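Local coordinates for type IV pilus assembly protein PilF (Thermus thermophilus HB8, PDB 5OIU) that binds ATP, magnesium and zinc and, as a hexameric AAA+ motor, probably hydrolyses ATP to power type IV pilus assembly, at residues Q275-R280 with R328-E333; I118-D123 with L163-T168; Y142-I147 with H237-T242; D93-T98 with V108-K113. All blocks are in the same frame, centred on the assembly; numbering follows the deposited sequence.

Contact 1: Q275-R280 with R328-E333; sequences QRLVRR and RYAIHE. With ATP (adenosine-5'-triphosphate), chain Q.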
# COMPACT_ATOMS: atom_id res chain seq x y z
N GLN C 275 -5.71 -22.41 16.43
CA GLN C 275 -6.29 -23.72 16.68
C GLN C 275 -7.76 -23.80 16.27
O GLN C 275 -8.43 -22.79 16.03
CB GLN C 275 -6.10 -24.13 18.15
CG GLN C 275 -6.73 -23.25 19.21
CD GLN C 275 -6.49 -23.85 20.61
OE1 GLN C 275 -5.37 -23.85 21.12
NE2 GLN C 275 -7.54 -24.39 21.20
N ARG C 276 -8.22 -25.05 16.17
CA ARG C 276 -9.61 -25.41 15.90
C ARG C 276 -10.03 -26.55 16.81
O ARG C 276 -9.20 -27.36 17.25
CB ARG C 276 -9.81 -25.85 14.44
CG ARG C 276 -9.42 -24.84 13.43
CD ARG C 276 -10.25 -23.58 13.59
NE ARG C 276 -10.14 -22.79 12.37
CZ ARG C 276 -9.13 -21.96 12.13
NH1 ARG C 276 -8.16 -21.79 13.05
NH2 ARG C 276 -9.09 -21.28 10.98
N LEU C 277 -11.33 -26.65 17.06
CA LEU C 277 -11.88 -27.85 17.69
C LEU C 277 -12.58 -28.72 16.64
O LEU C 277 -13.45 -28.24 15.90
CB LEU C 277 -12.82 -27.46 18.83
CG LEU C 277 -12.18 -26.74 20.04
CD1 LEU C 277 -13.18 -26.61 21.19
CD2 LEU C 277 -10.93 -27.46 20.53
N VAL C 278 -12.19 -30.00 16.57
CA VAL C 278 -12.86 -30.99 15.73
C VAL C 278 -13.61 -31.95 16.64
O VAL C 278 -13.26 -32.15 17.81
CB VAL C 278 -11.93 -31.82 14.82
CG1 VAL C 278 -11.10 -30.95 13.91
CG2 VAL C 278 -11.07 -32.73 15.64
N ARG C 279 -14.65 -32.56 16.08
CA ARG C 279 -15.41 -33.54 16.83
C ARG C 279 -14.67 -34.87 16.85
O ARG C 279 -13.99 -35.25 15.88
CB ARG C 279 -16.80 -33.71 16.22
CG ARG C 279 -17.72 -32.57 16.57
CD ARG C 279 -19.13 -32.90 16.18
NE ARG C 279 -19.24 -33.04 14.74
CZ ARG C 279 -20.29 -33.58 14.11
NH1 ARG C 279 -21.33 -34.05 14.80
NH2 ARG C 279 -20.28 -33.65 12.79
N ARG C 280 -14.82 -35.57 17.96
CA ARG C 280 -14.03 -36.75 18.28
C ARG C 280 -14.84 -38.01 18.01
O ARG C 280 -15.96 -38.15 18.49
CB ARG C 280 -13.62 -36.67 19.75
CG ARG C 280 -12.66 -37.72 20.17
CD ARG C 280 -12.12 -37.36 21.52
NE ARG C 280 -10.98 -38.20 21.84
CZ ARG C 280 -10.19 -38.01 22.89
NH1 ARG C 280 -10.44 -37.01 23.73
NH2 ARG C 280 -9.17 -38.83 23.10
N ARG C 328 -14.71 -33.39 21.96
CA ARG C 328 -13.98 -32.60 20.98
C ARG C 328 -12.49 -32.73 21.26
O ARG C 328 -12.07 -33.18 22.33
CB ARG C 328 -14.43 -31.13 21.00
CG ARG C 328 -15.95 -30.97 21.05
CD ARG C 328 -16.39 -29.57 21.46
NE ARG C 328 -16.40 -28.69 20.29
CZ ARG C 328 -16.58 -27.38 20.34
NH1 ARG C 328 -16.78 -26.75 21.50
NH2 ARG C 328 -16.56 -26.68 19.21
N TYR C 329 -11.70 -32.35 20.25
CA TYR C 329 -10.25 -32.48 20.27
C TYR C 329 -9.66 -31.35 19.44
O TYR C 329 -10.27 -30.90 18.46
CB TYR C 329 -9.82 -33.83 19.71
CG TYR C 329 -8.48 -34.38 20.17
CD1 TYR C 329 -7.30 -33.98 19.56
CD2 TYR C 329 -8.41 -35.34 21.18
CE1 TYR C 329 -6.09 -34.51 19.95
CE2 TYR C 329 -7.20 -35.87 21.57
CZ TYR C 329 -6.03 -35.46 20.95
OH TYR C 329 -4.81 -35.97 21.34
N ALA C 330 -8.51 -30.85 19.85
CA ALA C 330 -7.95 -29.66 19.23
C ALA C 330 -6.95 -30.05 18.16
O ALA C 330 -6.30 -31.09 18.24
CB ALA C 330 -7.28 -28.77 20.27
N ILE C 331 -6.84 -29.19 17.13
CA ILE C 331 -5.82 -29.28 16.10
C ILE C 331 -5.09 -27.94 16.04
O ILE C 331 -5.67 -26.87 16.29
CB ILE C 331 -6.43 -29.66 14.73
CG1 ILE C 331 -7.21 -28.50 14.11
CG2 ILE C 331 -7.37 -30.84 14.87
CD1 ILE C 331 -7.98 -28.93 12.89
N HIS C 332 -3.80 -27.99 15.71
CA HIS C 332 -2.93 -26.86 16.00
C HIS C 332 -2.08 -26.44 14.80
O HIS C 332 -1.68 -27.25 13.97
CB HIS C 332 -2.01 -27.18 17.14
CG HIS C 332 -2.72 -27.56 18.40
ND1 HIS C 332 -2.75 -28.85 18.89
CD2 HIS C 332 -3.42 -26.80 19.29
CE1 HIS C 332 -3.45 -28.88 20.01
NE2 HIS C 332 -3.85 -27.65 20.28
N GLU C 333 -1.80 -25.15 14.77
CA GLU C 333 -0.82 -24.56 13.87
C GLU C 333 0.07 -23.63 14.70
O GLU C 333 -0.43 -22.65 15.25
CB GLU C 333 -1.52 -23.79 12.76
CG GLU C 333 -0.66 -23.48 11.58
CD GLU C 333 -1.48 -22.89 10.47
OE1 GLU C 333 -1.80 -21.68 10.57
OE2 GLU C 333 -1.83 -23.65 9.54
PG ATP Q . -14.33 -17.35 22.89
O1G ATP Q . -14.22 -17.11 21.38
O2G ATP Q . -13.36 -16.53 23.71
O3G ATP Q . -15.73 -17.29 23.44
PB ATP Q . -12.53 -19.57 23.19
O1B ATP Q . -11.93 -19.50 21.81
O2B ATP Q . -11.80 -19.02 24.39
O3B ATP Q . -14.00 -18.91 23.15
PA ATP Q . -13.06 -21.64 25.03
O1A ATP Q . -11.82 -21.98 25.83
O2A ATP Q . -14.08 -20.71 25.65
O3A ATP Q . -12.79 -21.12 23.53
O5' ATP Q . -13.73 -23.07 24.77
C5' ATP Q . -14.96 -23.21 24.07
C4' ATP Q . -15.50 -24.59 24.43
O4' ATP Q . -14.65 -25.62 23.92
C3' ATP Q . -15.56 -24.75 25.94
O3' ATP Q . -16.82 -25.40 26.19
C2' ATP Q . -14.33 -25.59 26.25
O2' ATP Q . -14.42 -26.36 27.47
C1' ATP Q . -14.16 -26.44 24.98
N9 ATP Q . -12.75 -26.77 24.68
C8 ATP Q . -11.74 -25.87 24.63
N7 ATP Q . -10.57 -26.48 24.32
C5 ATP Q . -10.81 -27.80 24.18
C6 ATP Q . -10.00 -28.99 23.86
N6 ATP Q . -8.67 -28.90 23.63
N1 ATP Q . -10.64 -30.18 23.81
C2 ATP Q . -11.96 -30.27 24.03
N3 ATP Q . -12.76 -29.23 24.32
C4 ATP Q . -12.26 -27.98 24.41
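Leu277 sets one methyl on the flat guanidinium of Arg328: CD1 lies over its centre, 3.6 Å from CZ, while the same methyl is 3.3 Å from O4' of the ATP ribose. CD2 of Leu277, the other branch, turns to the adenine, 3.7 Å from its C5, and Ala330 CB comes within 3.6 Å of N6. Leu277 and Ala330 thus form part of a wall of the ATP pocket, and Gln275 and His332 lie farther along the same face of the sheet. Gln275 runs side by side with His332, its amide plane 79° from the imidazole, but its polar end is held by Thr158 and by Ser153 of the P-loop. The two strands, 275-280 and 328-333, are antiparallel neighbours at the edge of the mixed sheet of the P-loop NTPase fold, within this chain; Arg276 pairs with Ile331 and Val278 with Tyr329 through two backbone hydrogen bonds each, Val278 N to Tyr329 O being 2.8 Å. Across the other face Val278 CG1 meets Ile331 CG2 at 3.9 Å, the two side chains crossing at about a right angle, with helices 366-374 and 381-387 close by. In Arg280 CG is anti to the backbone N (chi1 -173°) and the chain stays extended to NE; Tyr329 CD2 lies over the centre of the guanidinium, 3.6 Å from CZ, with the planes 83° apart.

Contact 2: I118-D123 with L163-T168; sequences IPEIED and LKRIAT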
# COMPACT_ATOMS: atom_id res chain seq x y z
N ILE C 118 -9.25 -27.17 34.08
CA ILE C 118 -8.15 -26.83 33.19
C ILE C 118 -7.08 -27.92 33.29
O ILE C 118 -6.64 -28.25 34.41
CB ILE C 118 -7.59 -25.45 33.53
CG1 ILE C 118 -8.72 -24.42 33.55
CG2 ILE C 118 -6.51 -25.02 32.52
CD1 ILE C 118 -8.55 -23.36 34.60
N PRO C 119 -6.65 -28.50 32.17
CA PRO C 119 -5.67 -29.58 32.20
C PRO C 119 -4.23 -29.08 32.16
O PRO C 119 -3.96 -27.91 31.89
CB PRO C 119 -5.99 -30.34 30.91
CG PRO C 119 -6.43 -29.24 29.96
CD PRO C 119 -7.00 -28.11 30.80
N GLU C 120 -3.31 -30.00 32.44
CA GLU C 120 -1.91 -29.73 32.18
C GLU C 120 -1.68 -29.65 30.68
O GLU C 120 -2.41 -30.24 29.88
CB GLU C 120 -1.03 -30.81 32.81
CG GLU C 120 -1.02 -30.82 34.36
CD GLU C 120 -0.77 -29.44 34.98
OE1 GLU C 120 0.19 -28.72 34.56
OE2 GLU C 120 -1.54 -29.06 35.89
N ILE C 121 -0.64 -28.92 30.28
CA ILE C 121 -0.41 -28.70 28.86
C ILE C 121 -0.19 -29.99 28.08
O ILE C 121 -0.27 -29.99 26.85
CB ILE C 121 0.78 -27.75 28.65
CG1 ILE C 121 2.00 -28.27 29.39
CG2 ILE C 121 0.42 -26.31 29.06
CD1 ILE C 121 3.27 -27.67 28.82
N GLU C 122 0.09 -31.10 28.77
CA GLU C 122 0.38 -32.37 28.10
C GLU C 122 -0.88 -33.10 27.65
O GLU C 122 -0.78 -34.04 26.86
CB GLU C 122 1.21 -33.27 29.02
CG GLU C 122 2.66 -32.81 29.19
CD GLU C 122 2.85 -31.79 30.32
OE1 GLU C 122 3.95 -31.19 30.40
OE2 GLU C 122 1.90 -31.59 31.13
N ASP C 123 -2.05 -32.69 28.14
CA ASP C 123 -3.33 -33.21 27.67
C ASP C 123 -4.08 -32.20 26.80
O ASP C 123 -5.31 -32.21 26.76
CB ASP C 123 -4.22 -33.61 28.85
CG ASP C 123 -3.49 -34.45 29.88
OD1 ASP C 123 -2.94 -35.49 29.48
OD2 ASP C 123 -3.47 -34.07 31.09
N LEU C 163 -0.85 -20.87 31.55
CA LEU C 163 -0.66 -20.22 32.85
C LEU C 163 -0.57 -21.23 33.99
O LEU C 163 0.18 -21.03 34.95
CB LEU C 163 -1.81 -19.23 33.09
CG LEU C 163 -1.93 -18.02 32.15
CD1 LEU C 163 -2.93 -17.01 32.70
CD2 LEU C 163 -0.58 -17.33 31.87
N LYS C 164 -1.31 -22.35 33.89
CA LYS C 164 -1.17 -23.41 34.89
C LYS C 164 0.27 -23.88 35.00
O LYS C 164 0.77 -24.13 36.10
CB LYS C 164 -2.09 -24.57 34.55
CG LYS C 164 -2.65 -25.29 35.76
CD LYS C 164 -3.72 -26.30 35.34
CE LYS C 164 -4.23 -27.12 36.53
NZ LYS C 164 -5.72 -27.14 36.56
N ARG C 165 0.97 -23.99 33.87
CA ARG C 165 2.36 -24.43 33.92
C ARG C 165 3.29 -23.31 34.39
O ARG C 165 4.11 -23.53 35.28
CB ARG C 165 2.81 -24.94 32.56
CG ARG C 165 4.25 -25.45 32.54
CD ARG C 165 4.51 -26.57 33.57
NE ARG C 165 3.47 -27.59 33.57
CZ ARG C 165 3.43 -28.64 32.75
NH1 ARG C 165 4.39 -28.83 31.86
NH2 ARG C 165 2.42 -29.51 32.82
N ILE C 166 3.18 -22.11 33.82
CA ILE C 166 4.26 -21.14 33.96
C ILE C 166 4.06 -20.10 35.07
O ILE C 166 5.01 -19.36 35.37
CB ILE C 166 4.54 -20.40 32.63
CG1 ILE C 166 3.37 -19.46 32.27
CG2 ILE C 166 4.86 -21.39 31.52
CD1 ILE C 166 3.62 -18.59 31.07
N ALA C 167 2.88 -20.02 35.69
CA ALA C 167 2.65 -19.01 36.74
C ALA C 167 3.07 -19.56 38.12
O ALA C 167 2.27 -19.81 39.02
CB ALA C 167 1.20 -18.54 36.73
N THR C 168 4.37 -19.70 38.28
CA THR C 168 4.95 -20.22 39.50
C THR C 168 4.94 -19.17 40.62
O THR C 168 4.89 -17.96 40.35
CB THR C 168 6.36 -20.69 39.19
OG1 THR C 168 7.07 -19.63 38.54
CG2 THR C 168 6.28 -21.89 38.25
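Ile121 lays CG1 over one face of the Arg165 guanidinium, 3.7 Å from CZ, with CD1 of the same branch 3.4 Å from NH1. The edge of that guanidinium is taken by two carboxylates. Glu122 is gripped end-on: Arg165 NH1 bonds OE1 and NH2 bonds OE2 at 2.7 Å, each oxygen offering its syn lone pair, and the carboxylate and guanidinium planes differ by 15°. Glu120 adds a third bond from its anti lone pair, OE1 lying 2.9 Å from NH2, with its carboxylate only 9° from the guanidinium plane. NH2 therefore serves both acids, and the three nearly straight bonds, all close to the guanidinium plane, fix the rotation of the group. Arg165 reaches this place by a folded chain: CG is anti to the backbone N (chi1 -179°), after which chi2 and chi3 both bend. Helix 155-166, which carries Lys164 and Arg165 near its C-terminal end, is the helix that follows the Walker A loop, and segment 118-123 belongs to the linker between strand 104-111 and helix 128-138. The linker is thus tied to the P-loop helix by a salt-bridge network at the surface. One residue earlier on the helix, Lys164 NZ gives a hydrogen bond of 2.6 Å to the carbonyl O of Ile118, and its CE passes 3.4 Å from Glu120 OE2, the two side chains crossing at about a right angle. This carboxylate oxygen stays 4.6 Å from NZ, so any attraction there is probably a longer-range one. Pro119 O is bonded by Ser161 of the same helix.

Contact 3: Y142-I147 with H237-T242; sequences YGIFLI and HLVIAT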
# COMPACT_ATOMS: atom_id res chain seq x y z
N TYR C 142 10.41 -13.72 28.11
CA TYR C 142 9.59 -12.58 27.75
C TYR C 142 9.31 -12.63 26.26
O TYR C 142 9.87 -13.46 25.53
CB TYR C 142 10.27 -11.26 28.13
CG TYR C 142 11.76 -11.30 27.95
CD1 TYR C 142 12.31 -11.23 26.69
CD2 TYR C 142 12.61 -11.41 29.04
CE1 TYR C 142 13.67 -11.26 26.49
CE2 TYR C 142 13.99 -11.44 28.87
CZ TYR C 142 14.51 -11.37 27.59
OH TYR C 142 15.88 -11.41 27.38
N GLY C 143 8.47 -11.71 25.81
CA GLY C 143 7.86 -11.75 24.50
C GLY C 143 6.35 -11.91 24.60
O GLY C 143 5.78 -12.20 25.66
N ILE C 144 5.69 -11.69 23.46
CA ILE C 144 4.25 -11.85 23.35
C ILE C 144 3.97 -13.10 22.54
O ILE C 144 4.51 -13.28 21.44
CB ILE C 144 3.57 -10.61 22.73
CG1 ILE C 144 2.07 -10.81 22.62
CG2 ILE C 144 4.21 -10.20 21.40
CD1 ILE C 144 1.30 -9.52 22.79
N PHE C 145 3.19 -14.00 23.12
CA PHE C 145 2.77 -15.24 22.49
C PHE C 145 1.28 -15.12 22.23
O PHE C 145 0.51 -14.87 23.15
CB PHE C 145 3.11 -16.43 23.39
CG PHE C 145 2.65 -17.72 22.86
CD1 PHE C 145 2.74 -17.99 21.52
CD2 PHE C 145 2.12 -18.67 23.72
CE1 PHE C 145 2.30 -19.19 21.01
CE2 PHE C 145 1.69 -19.88 23.22
CZ PHE C 145 1.78 -20.15 21.87
N LEU C 146 0.88 -15.23 20.96
CA LEU C 146 -0.50 -14.98 20.55
C LEU C 146 -1.22 -16.29 20.35
O LEU C 146 -0.73 -17.18 19.64
CB LEU C 146 -0.56 -14.17 19.26
CG LEU C 146 -0.06 -12.73 19.31
CD1 LEU C 146 -0.26 -12.07 17.94
CD2 LEU C 146 -0.78 -11.96 20.42
N ILE C 147 -2.38 -16.43 21.00
CA ILE C 147 -3.27 -17.57 20.80
C ILE C 147 -4.42 -17.10 19.93
O ILE C 147 -5.10 -16.12 20.25
CB ILE C 147 -3.82 -18.14 22.12
CG1 ILE C 147 -2.72 -18.30 23.18
CG2 ILE C 147 -4.61 -19.43 21.84
CD1 ILE C 147 -1.63 -19.23 22.80
N HIS C 237 8.65 -8.22 29.74
CA HIS C 237 7.62 -9.05 30.35
C HIS C 237 7.20 -10.16 29.39
O HIS C 237 7.36 -10.06 28.17
CB HIS C 237 6.41 -8.20 30.72
CG HIS C 237 6.72 -7.14 31.73
ND1 HIS C 237 6.43 -5.81 31.52
CD2 HIS C 237 7.29 -7.21 32.96
CE1 HIS C 237 6.81 -5.10 32.57
NE2 HIS C 237 7.32 -5.93 33.46
N LEU C 238 6.65 -11.24 29.95
CA LEU C 238 6.04 -12.29 29.14
C LEU C 238 4.54 -12.02 29.02
O LEU C 238 3.82 -11.98 30.03
CB LEU C 238 6.31 -13.67 29.73
CG LEU C 238 5.64 -14.77 28.88
CD1 LEU C 238 6.22 -14.77 27.48
CD2 LEU C 238 5.78 -16.15 29.50
N VAL C 239 4.07 -11.82 27.78
CA VAL C 239 2.68 -11.49 27.49
C VAL C 239 2.05 -12.63 26.71
O VAL C 239 2.58 -13.06 25.68
CB VAL C 239 2.58 -10.19 26.67
CG1 VAL C 239 1.12 -9.87 26.36
CG2 VAL C 239 3.26 -9.05 27.42
N ILE C 240 0.92 -13.11 27.19
CA ILE C 240 0.13 -14.12 26.49
C ILE C 240 -1.21 -13.48 26.16
O ILE C 240 -1.89 -12.98 27.07
CB ILE C 240 -0.03 -15.41 27.32
CG1 ILE C 240 1.34 -16.10 27.41
CG2 ILE C 240 -1.08 -16.32 26.71
CD1 ILE C 240 1.52 -16.92 28.59
N ALA C 241 -1.57 -13.48 24.88
CA ALA C 241 -2.70 -12.67 24.44
C ALA C 241 -3.47 -13.38 23.35
O ALA C 241 -2.91 -14.14 22.55
CB ALA C 241 -2.26 -11.29 23.94
N THR C 242 -4.78 -13.12 23.34
CA THR C 242 -5.72 -13.78 22.44
C THR C 242 -6.09 -12.81 21.32
O THR C 242 -6.36 -11.64 21.57
CB THR C 242 -6.97 -14.23 23.21
OG1 THR C 242 -6.67 -15.42 23.93
CG2 THR C 242 -8.12 -14.52 22.29
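Tyr142 starts the first segment beside His237, its CB 3.1 Å from His237 O, before the chain enters strand 143-148 of the parallel core of a P-loop NTPase sheet, next to strand 238-243. The strand directions are 20° apart. The Tyr142 ring leads off to the third subunit, where its OH makes a weak hydrogen bond to Asn246 of that neighbouring chain. Gly143 follows with a positive phi, at which a CB would press on the carbonyl O of Tyr142; its N bonds His237 O and its O accepts Val239 N at 2.8 Å, the N-H pointing almost straight at it (176°). Leu238 CD1 also approaches this same oxygen at 3.2 Å. Ile144 comes next, CG1 anti to the backbone N (chi1 179°), and its side chain crosses that of Val239 obliquely, CD1 3.6 Å from Val239 CG1, on the face that helix 223-235 covers. Phe145 turns to the opposite face, where it packs on Ile162 of helix 155-166, while its N and O bond Val239 O and Ala241 N. Leu146 is back on the side of Ile144, and Ala241 CB is touched by both Leu146 CD2 (3.9 Å) and Ile144 CD1 (4.1 Å). The strand then runs on through Ile147, near the P-loop helix, where backbone N reaches Ala241 O at 2.8 Å and the carbonyl O faces Thr242 CA at 3.3 Å.

Contact 4: D93-T98 with V108-K113; sequences DLRLST and VMRLLK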
# COMPACT_ATOMS: atom_id res chain seq x y z
N ASP C 93 -23.26 -22.31 29.98
CA ASP C 93 -22.83 -21.35 28.96
C ASP C 93 -23.55 -21.62 27.65
O ASP C 93 -23.51 -22.75 27.13
CB ASP C 93 -21.33 -21.43 28.73
CG ASP C 93 -20.57 -20.38 29.50
OD1 ASP C 93 -21.17 -19.73 30.39
OD2 ASP C 93 -19.36 -20.22 29.19
N LEU C 94 -24.16 -20.59 27.09
CA LEU C 94 -24.92 -20.68 25.86
C LEU C 94 -24.23 -19.90 24.75
O LEU C 94 -23.90 -18.72 24.93
CB LEU C 94 -26.34 -20.16 26.07
CG LEU C 94 -27.09 -20.83 27.22
CD1 LEU C 94 -27.52 -19.83 28.26
CD2 LEU C 94 -28.28 -21.55 26.63
N ARG C 95 -24.01 -20.56 23.62
CA ARG C 95 -23.68 -19.88 22.36
C ARG C 95 -24.96 -19.26 21.80
O ARG C 95 -25.89 -19.97 21.44
CB ARG C 95 -23.08 -20.90 21.39
CG ARG C 95 -22.28 -20.34 20.21
CD ARG C 95 -23.15 -20.09 18.97
NE ARG C 95 -23.99 -21.23 18.55
CZ ARG C 95 -23.54 -22.35 17.99
NH1 ARG C 95 -22.24 -22.50 17.79
NH2 ARG C 95 -24.39 -23.32 17.65
N LEU C 96 -25.02 -17.94 21.75
CA LEU C 96 -26.20 -17.26 21.25
C LEU C 96 -25.98 -16.76 19.82
O LEU C 96 -24.89 -16.29 19.48
CB LEU C 96 -26.57 -16.09 22.16
CG LEU C 96 -27.65 -15.15 21.59
CD1 LEU C 96 -28.93 -15.89 21.28
CD2 LEU C 96 -27.92 -13.99 22.52
N SER C 97 -27.01 -16.89 18.98
CA SER C 97 -26.96 -16.43 17.60
C SER C 97 -28.32 -15.86 17.22
O SER C 97 -29.33 -16.52 17.40
CB SER C 97 -26.59 -17.57 16.66
OG SER C 97 -27.15 -17.38 15.37
N THR C 98 -28.34 -14.62 16.71
CA THR C 98 -29.57 -14.01 16.23
C THR C 98 -29.46 -13.77 14.73
O THR C 98 -28.44 -13.27 14.24
CB THR C 98 -29.91 -12.69 16.93
OG1 THR C 98 -28.94 -11.69 16.60
CG2 THR C 98 -29.98 -12.88 18.44
N VAL C 108 -30.99 -18.64 18.19
CA VAL C 108 -30.59 -20.00 18.54
C VAL C 108 -29.62 -19.90 19.70
O VAL C 108 -28.70 -19.07 19.69
CB VAL C 108 -29.96 -20.75 17.35
CG1 VAL C 108 -29.40 -22.09 17.82
CG2 VAL C 108 -30.98 -21.00 16.24
N MET C 109 -29.84 -20.71 20.72
CA MET C 109 -28.92 -20.81 21.84
C MET C 109 -28.45 -22.26 21.96
O MET C 109 -29.25 -23.14 22.32
CB MET C 109 -29.58 -20.32 23.13
CG MET C 109 -29.59 -18.80 23.25
SD MET C 109 -30.46 -18.17 24.69
CE MET C 109 -32.06 -18.97 24.51
N ARG C 110 -27.18 -22.51 21.64
CA ARG C 110 -26.63 -23.84 21.84
C ARG C 110 -26.12 -23.96 23.27
O ARG C 110 -25.37 -23.10 23.74
CB ARG C 110 -25.50 -24.16 20.87
CG ARG C 110 -24.78 -25.47 21.32
CD ARG C 110 -24.10 -26.29 20.22
NE ARG C 110 -25.01 -26.74 19.17
CZ ARG C 110 -24.66 -26.75 17.89
NH1 ARG C 110 -23.44 -26.36 17.55
NH2 ARG C 110 -25.50 -27.15 16.94
N LEU C 111 -26.52 -25.02 23.95
CA LEU C 111 -26.00 -25.29 25.28
C LEU C 111 -24.63 -25.94 25.16
O LEU C 111 -24.51 -27.01 24.57
CB LEU C 111 -26.97 -26.17 26.06
CG LEU C 111 -28.16 -25.40 26.65
CD1 LEU C 111 -29.26 -25.22 25.61
CD2 LEU C 111 -28.69 -26.10 27.87
N LEU C 112 -23.60 -25.28 25.70
CA LEU C 112 -22.26 -25.84 25.66
C LEU C 112 -22.09 -26.90 26.75
O LEU C 112 -22.74 -26.84 27.79
CB LEU C 112 -21.20 -24.75 25.85
CG LEU C 112 -21.17 -23.52 24.91
CD1 LEU C 112 -20.09 -22.54 25.35
CD2 LEU C 112 -21.00 -23.88 23.43
N LYS C 113 -21.22 -27.87 26.50
CA LYS C 113 -20.90 -28.86 27.53
C LYS C 113 -20.19 -28.18 28.70
O LYS C 113 -19.40 -27.25 28.51
CB LYS C 113 -20.01 -29.97 26.97
CG LYS C 113 -20.65 -30.85 25.90
CD LYS C 113 -19.85 -30.78 24.56
CE LYS C 113 -19.08 -32.09 24.21
NZ LYS C 113 -18.51 -32.10 22.81
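Strands 93-98 and 108-111 run antiparallel, their axes 4.4 Å apart at closest approach and their directions at 154°. Arg95 with Arg110 and Ser97 with Val108 are the hydrogen-bonded pairs, Leu94 with Leu111 and Leu96 with Met109 the non-hydrogen-bonded ones, and a further bond joins Leu112 N to Asp93 O at 2.9 Å. This is the beta hairpin of strands 90-101 and 104-111 within the six-stranded antiparallel sheet. One face is apolar: Leu94 CD2 stands 3.9 Å from both Leu111 CG and Met109 CB, and Leu96 lies side by side with Met109, its CD1 3.6 Å from CG. Leu94 and Leu111 also pack on helix 6-22, and Leu96 on Leu70. Leu112 CD1 packs at 3.8 Å on Asp93 CB, whose carboxylate is bridged to Arg82 and Arg86 of the neighbouring strand. The other face carries the arginine pair. Both run the same way, CG anti to the backbone N in each (chi1 -162° for Arg95), and the guanidinium planes are 60° apart; Arg95 NH2 stands over the face of the Arg110 group, offset toward its rim, 3.2 Å from NH1. Two donors of like charge this close do not bond each other. Arg110 is instead held by Asp26 through NE and by Asp211 of a second subunit through NH2, and these acids probably offset the repulsion that the crowded guanidiniums would feel at the subunit boundary.

Overall arrangement
Contact 3 is core, buried between helices in the parallel sheet; contact 1 is also largely buried, on the same sheet, whose strands 143-148 and 269-281 are neighbours, but it opens its side chains to ATP. Contact 2 is a surface contact built on charge, while the buried side of its helix, through Leu163 and Ile166, packs on contact 3: Ile166 CD1 lies 3.6 Å from Leu238 CD2. Contact 4 belongs to the separate antiparallel sheet, about 29 Å from contact 3 between centres, and mixes an apolar face with arginines near a second subunit. It meets contact 1 through Lys113 NZ and Arg328 CG, 3.3 Å apart, both residues being of the ATP pocket.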